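Local coordinates for protein arginine kinase (Anthopleura japonica, PDB 4RF6) that catalyses the reversible transfer of a phosphoryl group from ATP to L-arginine, giving phospho-L-arginine and ADP, in a chain that carries two tandem phosphagen kinase units, at residues 124-128 with 359-363; 445-449 with 631-635; 490-496 with 583-587. All blocks are in the same frame, centred on the assembly; numbering follows the deposited sequence.

Contact 1: residues 124-128 with 359-363; sequences NRYIR and MELEK
Tyr126 reaches from the loop ahead of strand 127-136 to helix 344-370 and touches three residues within about one turn of it, Met359, Glu362 and Lys363. Its CG lies anti to the carbonyl carbon (chi1 -55°), which carries the ring outward to the helix surface. Different ring atoms meet different residues: CD2 of Tyr126 lies 3.8 Å from Met359 CG, and CE1 lies 3.5 Å from Glu362 CG. All of these approaches are oblique. At the far end the phenol OH of Tyr126 comes within 3.3 Å of Lys363 CG, a contact with the methylene part of the lysine. A long aromatic side chain suits this place because it bridges the gap between loop and helix, the CA atoms of Tyr126 and Met359 being 7.2 Å apart.

The helix here is the long closing helix of the first phosphagen kinase unit, packed beside its antiparallel sheet. Met359 SD stands 5.0 Å from the centroid of the Tyr126 ring, 58° off its normal, an oblique Met-aromatic contact. The carboxylate of Glu362 turns elsewhere, to His296 and the backbone N of Ala297, so only its aliphatic part serves the tyrosine. Lys363 NZ forms a salt bridge with Glu360 OE2.

Ile127, the first residue of the strand, extends its CD1 to 4.2 Å from Met359 SD. Branched and apolar, it also packs on Val290 and Val292 of the neighbouring strand 286-293.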
ATOM      1  N   ASN A 124      10.036  -2.981  -4.781  1.00 23.90           N
ATOM      2  CA  ASN A 124       8.828  -3.678  -4.351  1.00 22.50           C
ATOM      3  C   ASN A 124       8.485  -4.882  -5.225  1.00 22.15           C
ATOM      4  O   ASN A 124       7.315  -5.126  -5.527  1.00 21.69           O
ATOM      5  CB  ASN A 124       7.649  -2.694  -4.275  1.00 23.62           C
ATOM      6  CG  ASN A 124       7.963  -1.480  -3.419  1.00 24.22           C
ATOM      7  OD1 ASN A 124       8.197  -1.603  -2.211  1.00 26.11           O
ATOM      8  ND2 ASN A 124       7.961  -0.300  -4.035  1.00 21.39           N
ATOM      9  N   ARG A 125       9.516  -5.629  -5.618  1.00 18.11           N
ATOM     10  CA  ARG A 125       9.351  -6.815  -6.447  1.00 17.23           C
ATOM     11  C   ARG A 125       8.826  -8.007  -5.651  1.00 20.10           C
ATOM     12  O   ARG A 125       8.264  -8.947  -6.228  1.00 19.97           O
ATOM     13  CB  ARG A 125      10.682  -7.202  -7.103  1.00 19.19           C
ATOM     14  CG  ARG A 125      11.257  -6.169  -8.077  1.00 20.86           C
ATOM     15  CD  ARG A 125      12.636  -6.607  -8.569  1.00 19.16           C
ATOM     16  NE  ARG A 125      13.189  -5.702  -9.572  1.00 21.04           N
ATOM     17  CZ  ARG A 125      13.013  -5.846 -10.882  1.00 21.38           C
ATOM     18  NH1 ARG A 125      12.298  -6.863 -11.352  1.00 18.20           N
ATOM     19  NH2 ARG A 125      13.551  -4.975 -11.723  1.00 21.72           N
ATOM     20  N   TYR A 126       9.005  -7.975  -4.330  1.00 20.57           N
ATOM     21  CA  TYR A 126       8.651  -9.113  -3.483  1.00 21.53           C
ATOM     22  C   TYR A 126       7.914  -8.725  -2.204  1.00 23.07           C
ATOM     23  O   TYR A 126       6.853  -9.274  -1.897  1.00 22.17           O
ATOM     24  CB  TYR A 126       9.909  -9.920  -3.127  1.00 21.49           C
ATOM     25  CG  TYR A 126      10.669 -10.367  -4.348  1.00 25.59           C
ATOM     26  CD1 TYR A 126      10.228 -11.446  -5.101  1.00 29.26           C
ATOM     27  CD2 TYR A 126      11.810  -9.696  -4.764  1.00 24.20           C
ATOM     28  CE1 TYR A 126      10.908 -11.852  -6.229  1.00 30.64           C
ATOM     29  CE2 TYR A 126      12.499 -10.091  -5.895  1.00 26.96           C
ATOM     30  CZ  TYR A 126      12.043 -11.173  -6.622  1.00 32.46           C
ATOM     31  OH  TYR A 126      12.721 -11.581  -7.748  1.00 36.87           O
ATOM     32  N   ILE A 127       8.488  -7.782  -1.465  1.00 21.53           N
ATOM     33  CA  ILE A 127       7.968  -7.395  -0.160  1.00 19.44           C
ATOM     34  C   ILE A 127       6.878  -6.336  -0.322  1.00 20.77           C
ATOM     35  O   ILE A 127       7.022  -5.398  -1.113  1.00 21.22           O
ATOM     36  CB  ILE A 127       9.112  -6.893   0.758  1.00 25.90           C
ATOM     37  CG1 ILE A 127      10.140  -8.008   0.985  1.00 18.92           C
ATOM     38  CG2 ILE A 127       8.571  -6.386   2.083  1.00 24.81           C
ATOM     39  CD1 ILE A 127      11.401  -7.558   1.723  1.00 20.35           C
ATOM     40  N   ARG A 128       5.779  -6.495   0.413  1.00 19.57           N
ATOM     41  CA  ARG A 128       4.631  -5.614   0.245  1.00 20.89           C
ATOM     42  C   ARG A 128       4.466  -4.638   1.401  1.00 19.56           C
ATOM     43  O   ARG A 128       4.044  -3.493   1.203  1.00 17.57           O
ATOM     44  CB  ARG A 128       3.356  -6.437   0.036  1.00 24.93           C
ATOM     45  CG  ARG A 128       3.337  -7.169  -1.298  1.00 29.94           C
ATOM     46  CD  ARG A 128       2.089  -8.009  -1.480  1.00 33.50           C
ATOM     47  NE  ARG A 128       2.017  -8.547  -2.837  1.00 35.60           N
ATOM     48  CZ  ARG A 128       0.911  -9.014  -3.402  1.00 34.18           C
ATOM     49  NH1 ARG A 128      -0.232  -9.012  -2.729  1.00 29.52           N
ATOM     50  NH2 ARG A 128       0.946  -9.478  -4.643  1.00 36.20           N
ATOM     51  N   MET A 359      14.021 -14.107   0.378  1.00 32.15           N
ATOM     52  CA  MET A 359      13.919 -13.328  -0.851  1.00 33.57           C
ATOM     53  C   MET A 359      14.945 -13.790  -1.889  1.00 36.01           C
ATOM     54  O   MET A 359      14.623 -13.926  -3.069  1.00 35.54           O
ATOM     55  CB  MET A 359      14.058 -11.824  -0.573  1.00 35.15           C
ATOM     56  CG  MET A 359      13.769 -10.947  -1.789  1.00 37.20           C
ATOM     57  SD  MET A 359      13.682  -9.180  -1.407  1.00 43.22           S
ATOM     58  CE  MET A 359      15.424  -8.773  -1.305  1.00 41.91           C
ATOM     59  N   GLU A 360      16.174 -14.047  -1.448  1.00 38.38           N
ATOM     60  CA  GLU A 360      17.220 -14.522  -2.352  1.00 41.57           C
ATOM     61  C   GLU A 360      16.884 -15.883  -2.964  1.00 38.26           C
ATOM     62  O   GLU A 360      17.293 -16.185  -4.090  1.00 40.70           O
ATOM     63  CB  GLU A 360      18.575 -14.559  -1.643  1.00 46.10           C
ATOM     64  CG  GLU A 360      19.172 -13.179  -1.393  1.00 50.50           C
ATOM     65  CD  GLU A 360      19.577 -12.474  -2.680  1.00 57.18           C
ATOM     66  OE1 GLU A 360      19.941 -13.172  -3.651  1.00 59.30           O
ATOM     67  OE2 GLU A 360      19.532 -11.225  -2.722  1.00 59.62           O
ATOM     68  N   LEU A 361      16.131 -16.690  -2.222  1.00 33.17           N
ATOM     69  CA  LEU A 361      15.614 -17.958  -2.732  1.00 35.87           C
ATOM     70  C   LEU A 361      14.620 -17.731  -3.869  1.00 35.29           C
ATOM     71  O   LEU A 361      14.701 -18.379  -4.915  1.00 32.46           O
ATOM     72  CB  LEU A 361      14.926 -18.754  -1.620  1.00 38.23           C
ATOM     73  CG  LEU A 361      15.739 -19.610  -0.650  1.00 40.72           C
ATOM     74  CD1 LEU A 361      14.801 -20.520   0.132  1.00 40.25           C
ATOM     75  CD2 LEU A 361      16.801 -20.430  -1.379  1.00 41.54           C
ATOM     76  N   GLU A 362      13.671 -16.823  -3.649  1.00 34.93           N
ATOM     77  CA  GLU A 362      12.698 -16.464  -4.677  1.00 32.69           C
ATOM     78  C   GLU A 362      13.409 -15.916  -5.917  1.00 33.73           C
ATOM     79  O   GLU A 362      13.057 -16.256  -7.050  1.00 35.94           O
ATOM     80  CB  GLU A 362      11.701 -15.431  -4.132  1.00 31.82           C
ATOM     81  CG  GLU A 362      10.516 -15.140  -5.055  1.00 30.83           C
ATOM     82  CD  GLU A 362       9.560 -16.310  -5.163  1.00 33.35           C
ATOM     83  OE1 GLU A 362       9.590 -17.180  -4.269  1.00 35.34           O
ATOM     84  OE2 GLU A 362       8.782 -16.362  -6.141  1.00 35.85           O
ATOM     85  N   LYS A 363      14.422 -15.081  -5.695  1.00 34.70           N
ATOM     86  CA  LYS A 363      15.168 -14.466  -6.793  1.00 37.50           C
ATOM     87  C   LYS A 363      15.963 -15.484  -7.617  1.00 37.30           C
ATOM     88  O   LYS A 363      16.050 -15.367  -8.848  1.00 33.14           O
ATOM     89  CB  LYS A 363      16.090 -13.363  -6.266  1.00 41.25           C
ATOM     90  CG  LYS A 363      15.365 -12.085  -5.875  1.00 45.05           C
ATOM     91  CD  LYS A 363      16.190 -11.222  -4.928  1.00 48.86           C
ATOM     92  CE  LYS A 363      17.470 -10.726  -5.581  1.00 52.89           C
ATOM     93  NZ  LYS A 363      18.210  -9.782  -4.691  1.00 55.02           N
TER

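Contact 2: residues 445-449 with 631-635; sequences VEDYH and PTNLG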
ATOM      1  N   VAL A 445       7.796   0.032 -31.620  1.00 17.61           N
ATOM      2  CA  VAL A 445       7.369   1.417 -31.832  1.00 20.68           C
ATOM      3  C   VAL A 445       6.991   1.669 -33.293  1.00 22.38           C
ATOM      4  O   VAL A 445       5.927   2.227 -33.583  1.00 19.77           O
ATOM      5  CB  VAL A 445       8.454   2.420 -31.412  1.00 20.41           C
ATOM      6  CG1 VAL A 445       8.151   3.803 -31.983  1.00 15.78           C
ATOM      7  CG2 VAL A 445       8.565   2.483 -29.901  1.00 21.27           C
ATOM      8  N   GLU A 446       7.862   1.254 -34.209  1.00 20.40           N
ATOM      9  CA  GLU A 446       7.655   1.515 -35.630  1.00 19.08           C
ATOM     10  C   GLU A 446       6.567   0.627 -36.224  1.00 22.66           C
ATOM     11  O   GLU A 446       6.030   0.921 -37.294  1.00 23.80           O
ATOM     12  CB  GLU A 446       8.968   1.377 -36.413  1.00 16.62           C
ATOM     13  CG  GLU A 446       9.979   2.491 -36.120  1.00 18.03           C
ATOM     14  CD  GLU A 446      11.230   2.411 -36.987  1.00 23.75           C
ATOM     15  OE1 GLU A 446      11.465   1.349 -37.607  1.00 24.80           O
ATOM     16  OE2 GLU A 446      11.977   3.418 -37.042  1.00 22.28           O
ATOM     17  N   ASP A 447       6.239  -0.461 -35.536  1.00 22.16           N
ATOM     18  CA  ASP A 447       5.140  -1.309 -35.983  1.00 21.36           C
ATOM     19  C   ASP A 447       3.813  -0.677 -35.575  1.00 22.07           C
ATOM     20  O   ASP A 447       2.953  -0.411 -36.423  1.00 22.53           O
ATOM     21  CB  ASP A 447       5.266  -2.721 -35.405  1.00 24.93           C
ATOM     22  CG  ASP A 447       4.317  -3.716 -36.065  1.00 29.84           C
ATOM     23  OD1 ASP A 447       3.094  -3.453 -36.107  1.00 30.19           O
ATOM     24  OD2 ASP A 447       4.805  -4.762 -36.544  1.00 30.77           O
ATOM     25  N   TYR A 448       3.649  -0.421 -34.279  1.00 21.94           N
ATOM     26  CA  TYR A 448       2.396   0.129 -33.780  1.00 20.78           C
ATOM     27  C   TYR A 448       2.152   1.539 -34.307  1.00 20.01           C
ATOM     28  O   TYR A 448       1.007   1.916 -34.562  1.00 19.29           O
ATOM     29  CB  TYR A 448       2.347   0.138 -32.244  1.00 20.28           C
ATOM     30  CG  TYR A 448       1.056   0.746 -31.718  1.00 24.82           C
ATOM     31  CD1 TYR A 448      -0.087  -0.033 -31.570  1.00 29.37           C
ATOM     32  CD2 TYR A 448       0.972   2.102 -31.401  1.00 25.87           C
ATOM     33  CE1 TYR A 448      -1.275   0.514 -31.104  1.00 31.55           C
ATOM     34  CE2 TYR A 448      -0.212   2.659 -30.938  1.00 28.72           C
ATOM     35  CZ  TYR A 448      -1.330   1.858 -30.791  1.00 32.86           C
ATOM     36  OH  TYR A 448      -2.505   2.399 -30.330  1.00 38.05           O
ATOM     37  N   HIS A 449       3.219   2.322 -34.454  1.00 16.35           N
ATOM     38  CA  HIS A 449       3.073   3.708 -34.875  1.00 18.73           C
ATOM     39  C   HIS A 449       3.395   3.897 -36.357  1.00 18.89           C
ATOM     40  O   HIS A 449       3.666   5.018 -36.797  1.00 14.90           O
ATOM     41  CB  HIS A 449       3.946   4.642 -34.022  1.00 16.48           C
ATOM     42  CG  HIS A 449       3.536   4.713 -32.584  1.00 15.30           C
ATOM     43  ND1 HIS A 449       2.483   5.487 -32.148  1.00 15.95           N
ATOM     44  CD2 HIS A 449       4.046   4.114 -31.482  1.00 13.47           C
ATOM     45  CE1 HIS A 449       2.358   5.359 -30.837  1.00 16.46           C
ATOM     46  NE2 HIS A 449       3.295   4.529 -30.412  1.00 15.16           N
ATOM     47  N   PRO A 631       4.429   1.851 -24.916  1.00 18.18           N
ATOM     48  CA  PRO A 631       4.886   2.429 -26.187  1.00 18.67           C
ATOM     49  C   PRO A 631       3.749   2.933 -27.077  1.00 15.93           C
ATOM     50  O   PRO A 631       4.018   3.675 -28.018  1.00 15.11           O
ATOM     51  CB  PRO A 631       5.616   1.261 -26.861  1.00 18.52           C
ATOM     52  CG  PRO A 631       6.040   0.364 -25.714  1.00 20.17           C
ATOM     53  CD  PRO A 631       4.907   0.468 -24.727  1.00 17.71           C
ATOM     54  N   THR A 632       2.506   2.547 -26.788  1.00 17.79           N
ATOM     55  CA  THR A 632       1.363   3.070 -27.535  1.00 17.39           C
ATOM     56  C   THR A 632       1.078   4.529 -27.193  1.00 16.75           C
ATOM     57  O   THR A 632       0.433   5.239 -27.963  1.00 17.72           O
ATOM     58  CB  THR A 632       0.078   2.246 -27.301  1.00 23.31           C
ATOM     59  OG1 THR A 632      -0.321   2.334 -25.926  1.00 25.28           O
ATOM     60  CG2 THR A 632       0.296   0.802 -27.679  1.00 21.96           C
ATOM     61  N   ASN A 633       1.560   4.972 -26.037  1.00 13.61           N
ATOM     62  CA  ASN A 633       1.305   6.333 -25.577  1.00 14.91           C
ATOM     63  C   ASN A 633       2.462   7.303 -25.811  1.00 17.42           C
ATOM     64  O   ASN A 633       2.513   8.369 -25.196  1.00 19.16           O
ATOM     65  CB  ASN A 633       0.947   6.334 -24.091  1.00 20.73           C
ATOM     66  CG  ASN A 633      -0.538   6.186 -23.851  1.00 34.76           C
ATOM     67  OD1 ASN A 633      -1.282   7.167 -23.896  1.00 40.40           O
ATOM     68  ND2 ASN A 633      -0.980   4.960 -23.586  1.00 37.01           N
ATOM     69  N   LEU A 634       3.384   6.942 -26.697  1.00 15.81           N
ATOM     70  CA  LEU A 634       4.516   7.808 -27.015  1.00 13.89           C
ATOM     71  C   LEU A 634       4.096   9.013 -27.862  1.00 14.19           C
ATOM     72  O   LEU A 634       2.914   9.166 -28.197  1.00 13.93           O
ATOM     73  CB  LEU A 634       5.603   7.005 -27.727  1.00 11.61           C
ATOM     74  CG  LEU A 634       6.233   5.899 -26.887  1.00 13.03           C
ATOM     75  CD1 LEU A 634       7.164   5.047 -27.737  1.00 10.76           C
ATOM     76  CD2 LEU A 634       6.991   6.502 -25.720  1.00 14.73           C
ATOM     77  N   GLY A 635       5.062   9.871 -28.192  1.00 14.60           N
ATOM     78  CA  GLY A 635       4.825  11.027 -29.047  1.00 13.03           C
ATOM     79  C   GLY A 635       4.101  12.158 -28.341  1.00 12.67           C
ATOM     80  O   GLY A 635       4.629  12.759 -27.402  1.00 12.76           O
TER
HETATM   81  O   HOH W   1      -2.342   5.112 -30.014  1.00 55.81           O
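Thr632, His449 and Tyr448 carry this contact, in which the C-terminal end of helix 438-448, in the small N-terminal phosphagen kinase region of the second repeat, meets the loop between strands 625-626 and 638-645 of the catalytic region. Thr632 sets its methyl group over one face of the Tyr448 ring: CG2 is 3.6 Å from the ring centroid and 10° off the normal, a nearly vertical CH-pi contact. The torsion chi1 of 64° places OG1 between the backbone N and the carbonyl carbon, leaving CG2 to take the place above the ring. Threonine suits the position because its small methyl can lie centrally on an aromatic face. Tyr448 OH binds a water at 2.7 Å, and that water makes a weak bond to Thr632 O, whose stronger partner is Arg691.

His449, the first residue to leave helical geometry, folds its imidazole back towards the loop. Tyr448 CD2 sits 3.5 Å above the imidazole plane of His449, over the ring centre, and His449 CD2 in turn lies at the edge of the Tyr448 ring. The apolar remainder comes from Val445, one turn back along the helix, whose CG2 packs on Leu634 CD1 at 3.6 Å; Leu692 also touches both Val445 and His449. Histidine offers a flat ring with an N-H at its rim, well matched to a buried backbone carbonyl. That bond is short and nearly straight: His449 NE2 donates to Pro631 O at 2.6 Å, with an N-H...O angle of 166°, the oxygen lying in the imidazole plane and the nitrogen in the carbonyl plane.

Contact 3: residues 490-496 with 583-587; sequences VKGYALT and EEDQL
The flat amide of Gln586 is held at both of its polar atoms by segment 490-496. At one corner NE2 donates to Ala494 O at 2.8 Å, with the acceptor 4° out of the amide plane. At the other, OE1 accepts the N-H of Val490, also at 2.8 Å, the donor tilted 27° from the carbonyl plane. Two such bonds fix the rotation of the amide, and glutamine suits the place because one group supplies both donor and acceptor. The other flat group, the Tyr493 ring, has Val490 O at its edge and turns towards helix 501-516.

The chain of Gln586 is extended beyond CG, long enough to bring its amide in between the backbone of Val490 and that of Ala494. Val490 opens a type II beta turn that ends at Tyr493, and Ala494 follows it; within the turn Gly492 takes a positive phi. Gln619 also donates to Ala494 O, so this carbonyl has two amide partners.

Thr496 OG1 lies 3.2 Å from Glu584 O, at most a weak bond, while Thr496 N donates to a water at 2.9 Å. Val490 CG2 meets Leu587 CD1 at 4.0 Å, an apolar end to the contact beside helix 501-516.

The whole is a loop-to-loop junction in the catalytic region of the second phosphagen kinase unit, joining the turn after strand 479-488 to the connection between strands 577-581 and 587-594 of the antiparallel sheet.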
ATOM      1  N   VAL A 490       6.746  12.208 -15.229  1.00 15.50           N
ATOM      2  CA  VAL A 490       7.550  13.269 -14.620  1.00 15.86           C
ATOM      3  C   VAL A 490       9.053  13.011 -14.762  1.00 14.56           C
ATOM      4  O   VAL A 490       9.543  11.919 -14.455  1.00 15.45           O
ATOM      5  CB  VAL A 490       7.162  13.486 -13.136  1.00 20.67           C
ATOM      6  CG1 VAL A 490       7.996  14.593 -12.522  1.00 20.54           C
ATOM      7  CG2 VAL A 490       5.684  13.827 -13.013  1.00 20.94           C
ATOM      8  N   LYS A 491       9.779  14.017 -15.241  1.00 14.13           N
ATOM      9  CA  LYS A 491      11.207  13.874 -15.499  1.00 15.26           C
ATOM     10  C   LYS A 491      11.969  13.587 -14.209  1.00 17.74           C
ATOM     11  O   LYS A 491      11.635  14.123 -13.146  1.00 22.00           O
ATOM     12  CB  LYS A 491      11.762  15.131 -16.176  1.00 17.11           C
ATOM     13  CG  LYS A 491      13.174  14.949 -16.723  1.00 19.77           C
ATOM     14  CD  LYS A 491      13.702  16.217 -17.376  1.00 21.27           C
ATOM     15  CE  LYS A 491      15.123  16.000 -17.872  1.00 23.02           C
ATOM     16  NZ  LYS A 491      15.670  17.206 -18.540  1.00 24.37           N
ATOM     17  N   GLY A 492      12.970  12.718 -14.293  1.00 12.99           N
ATOM     18  CA  GLY A 492      13.805  12.437 -13.143  1.00 17.99           C
ATOM     19  C   GLY A 492      13.452  11.141 -12.440  1.00 22.92           C
ATOM     20  O   GLY A 492      14.083  10.778 -11.446  1.00 24.42           O
ATOM     21  N   TYR A 493      12.444  10.440 -12.955  1.00 20.10           N
ATOM     22  CA  TYR A 493      12.000   9.202 -12.334  1.00 17.01           C
ATOM     23  C   TYR A 493      11.989   8.053 -13.334  1.00 13.98           C
ATOM     24  O   TYR A 493      12.136   8.260 -14.534  1.00 14.15           O
ATOM     25  CB  TYR A 493      10.609   9.394 -11.731  1.00 15.56           C
ATOM     26  CG  TYR A 493      10.575  10.455 -10.662  1.00 16.37           C
ATOM     27  CD1 TYR A 493      10.919  10.152  -9.350  1.00 17.25           C
ATOM     28  CD2 TYR A 493      10.218  11.763 -10.965  1.00 17.67           C
ATOM     29  CE1 TYR A 493      10.904  11.118  -8.371  1.00 20.21           C
ATOM     30  CE2 TYR A 493      10.189  12.737  -9.990  1.00 20.08           C
ATOM     31  CZ  TYR A 493      10.535  12.407  -8.696  1.00 21.75           C
ATOM     32  OH  TYR A 493      10.513  13.371  -7.721  1.00 23.00           O
ATOM     33  N   ALA A 494      11.814   6.837 -12.833  1.00 14.18           N
ATOM     34  CA  ALA A 494      11.550   5.698 -13.706  1.00 15.09           C
ATOM     35  C   ALA A 494      10.195   5.940 -14.361  1.00 15.72           C
ATOM     36  O   ALA A 494       9.511   6.929 -14.053  1.00 14.79           O
ATOM     37  CB  ALA A 494      11.528   4.411 -12.906  1.00 18.02           C
ATOM     38  N   LEU A 495       9.787   5.054 -15.260  1.00 12.58           N
ATOM     39  CA  LEU A 495       8.413   5.119 -15.738  1.00 14.58           C
ATOM     40  C   LEU A 495       7.587   4.302 -14.752  1.00 16.79           C
ATOM     41  O   LEU A 495       8.149   3.668 -13.859  1.00 16.89           O
ATOM     42  CB  LEU A 495       8.298   4.609 -17.173  1.00 12.95           C
ATOM     43  CG  LEU A 495       9.002   5.511 -18.196  1.00 12.80           C
ATOM     44  CD1 LEU A 495       9.257   4.796 -19.515  1.00 13.68           C
ATOM     45  CD2 LEU A 495       8.177   6.760 -18.435  1.00  9.15           C
ATOM     46  N   THR A 496       6.265   4.336 -14.883  1.00 15.24           N
ATOM     47  CA  THR A 496       5.381   3.625 -13.955  1.00 14.42           C
ATOM     48  C   THR A 496       5.758   2.161 -13.635  1.00 14.05           C
ATOM     49  O   THR A 496       5.712   1.760 -12.466  1.00 14.32           O
ATOM     50  CB  THR A 496       3.902   3.741 -14.396  1.00 16.81           C
ATOM     51  OG1 THR A 496       3.492   5.115 -14.300  1.00 21.77           O
ATOM     52  CG2 THR A 496       3.011   2.918 -13.507  1.00 21.88           C
ATOM     53  N   GLU A 583      -1.882   6.443 -12.168  1.00 24.78           N
ATOM     54  CA  GLU A 583      -2.707   5.356 -12.681  1.00 29.22           C
ATOM     55  C   GLU A 583      -1.844   4.453 -13.583  1.00 31.87           C
ATOM     56  O   GLU A 583      -1.002   3.700 -13.084  1.00 38.82           O
ATOM     57  CB  GLU A 583      -3.926   5.916 -13.422  1.00 30.46           C
ATOM     58  CG  GLU A 583      -5.002   4.883 -13.758  1.00 34.76           C
ATOM     59  CD  GLU A 583      -5.140   4.645 -15.252  1.00 38.43           C
ATOM     60  OE1 GLU A 583      -4.635   5.476 -16.039  1.00 35.36           O
ATOM     61  OE2 GLU A 583      -5.750   3.622 -15.632  1.00 41.99           O
ATOM     62  N   GLU A 584      -2.026   4.535 -14.900  1.00 23.88           N
ATOM     63  CA  GLU A 584      -1.197   3.765 -15.837  1.00 23.03           C
ATOM     64  C   GLU A 584       0.080   4.536 -16.161  1.00 21.70           C
ATOM     65  O   GLU A 584       1.172   3.963 -16.230  1.00 24.45           O
ATOM     66  CB  GLU A 584      -1.967   3.463 -17.126  1.00 29.53           C
ATOM     67  CG  GLU A 584      -1.209   2.578 -18.120  1.00 35.70           C
ATOM     68  CD  GLU A 584      -2.037   2.231 -19.349  1.00 41.30           C
ATOM     69  OE1 GLU A 584      -3.200   2.676 -19.429  1.00 40.98           O
ATOM     70  OE2 GLU A 584      -1.528   1.512 -20.232  1.00 44.23           O
ATOM     71  N   ASP A 585      -0.076   5.835 -16.389  1.00 18.75           N
ATOM     72  CA  ASP A 585       1.054   6.747 -16.438  1.00 18.49           C
ATOM     73  C   ASP A 585       1.022   7.591 -15.170  1.00 17.13           C
ATOM     74  O   ASP A 585       0.031   7.585 -14.429  1.00 17.15           O
ATOM     75  CB  ASP A 585       0.985   7.644 -17.675  1.00 18.81           C
ATOM     76  CG  ASP A 585       1.292   6.896 -18.956  1.00 21.20           C
ATOM     77  OD1 ASP A 585       2.491   6.686 -19.237  1.00 17.77           O
ATOM     78  OD2 ASP A 585       0.338   6.522 -19.672  1.00 23.27           O
ATOM     79  N   GLN A 586       2.105   8.310 -14.915  1.00 14.00           N
ATOM     80  CA  GLN A 586       2.186   9.123 -13.713  1.00 16.84           C
ATOM     81  C   GLN A 586       1.159  10.246 -13.785  1.00 16.52           C
ATOM     82  O   GLN A 586       0.538  10.602 -12.780  1.00 18.34           O
ATOM     83  CB  GLN A 586       3.621   9.623 -13.535  1.00 16.68           C
ATOM     84  CG  GLN A 586       4.575   8.443 -13.262  1.00 15.25           C
ATOM     85  CD  GLN A 586       6.032   8.715 -13.593  1.00 17.01           C
ATOM     86  OE1 GLN A 586       6.452   9.864 -13.746  1.00 15.03           O
ATOM     87  NE2 GLN A 586       6.815   7.645 -13.700  1.00 13.14           N
ATOM     88  N   LEU A 587       0.953  10.758 -14.998  1.00 15.30           N
ATOM     89  CA  LEU A 587      -0.037  11.795 -15.255  1.00 17.96           C
ATOM     90  C   LEU A 587      -0.936  11.445 -16.434  1.00 18.58           C
ATOM     91  O   LEU A 587      -0.448  11.164 -17.539  1.00 19.91           O
ATOM     92  CB  LEU A 587       0.650  13.129 -15.535  1.00 19.02           C
ATOM     93  CG  LEU A 587       1.453  13.710 -14.379  1.00 23.54           C
ATOM     94  CD1 LEU A 587       2.289  14.888 -14.833  1.00 21.75           C
ATOM     95  CD2 LEU A 587       0.496  14.129 -13.273  1.00 25.53           C
TER
HETATM   96  O   HOH W   2       4.921   5.450 -17.230  1.00 16.37           O

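From the N terminus, contact 1 comes first: 124-128 and 359-363 close a loop that takes in the whole of the first unit's sheet, joining the start of its central strand to the last long helix. The chain then enters the second repeat. Contact 2 opens at 445-449 and closes at 631-635, tying the small helical region to the catalytic region. Contact 3, 490-496 with 583-587, is nested inside that loop and joins the loop after strand 479-488 to the one before strand 587-594, at the ends of two adjacent interior strands of the second sheet. Contacts 2 and 3 touch through packing of Asn633 CG on Asp585 OD2, 4.3 Å apart. Contact 1 stays separate, its nearest atoms about 9 Å from contact 3 and about 17 Å from contact 2.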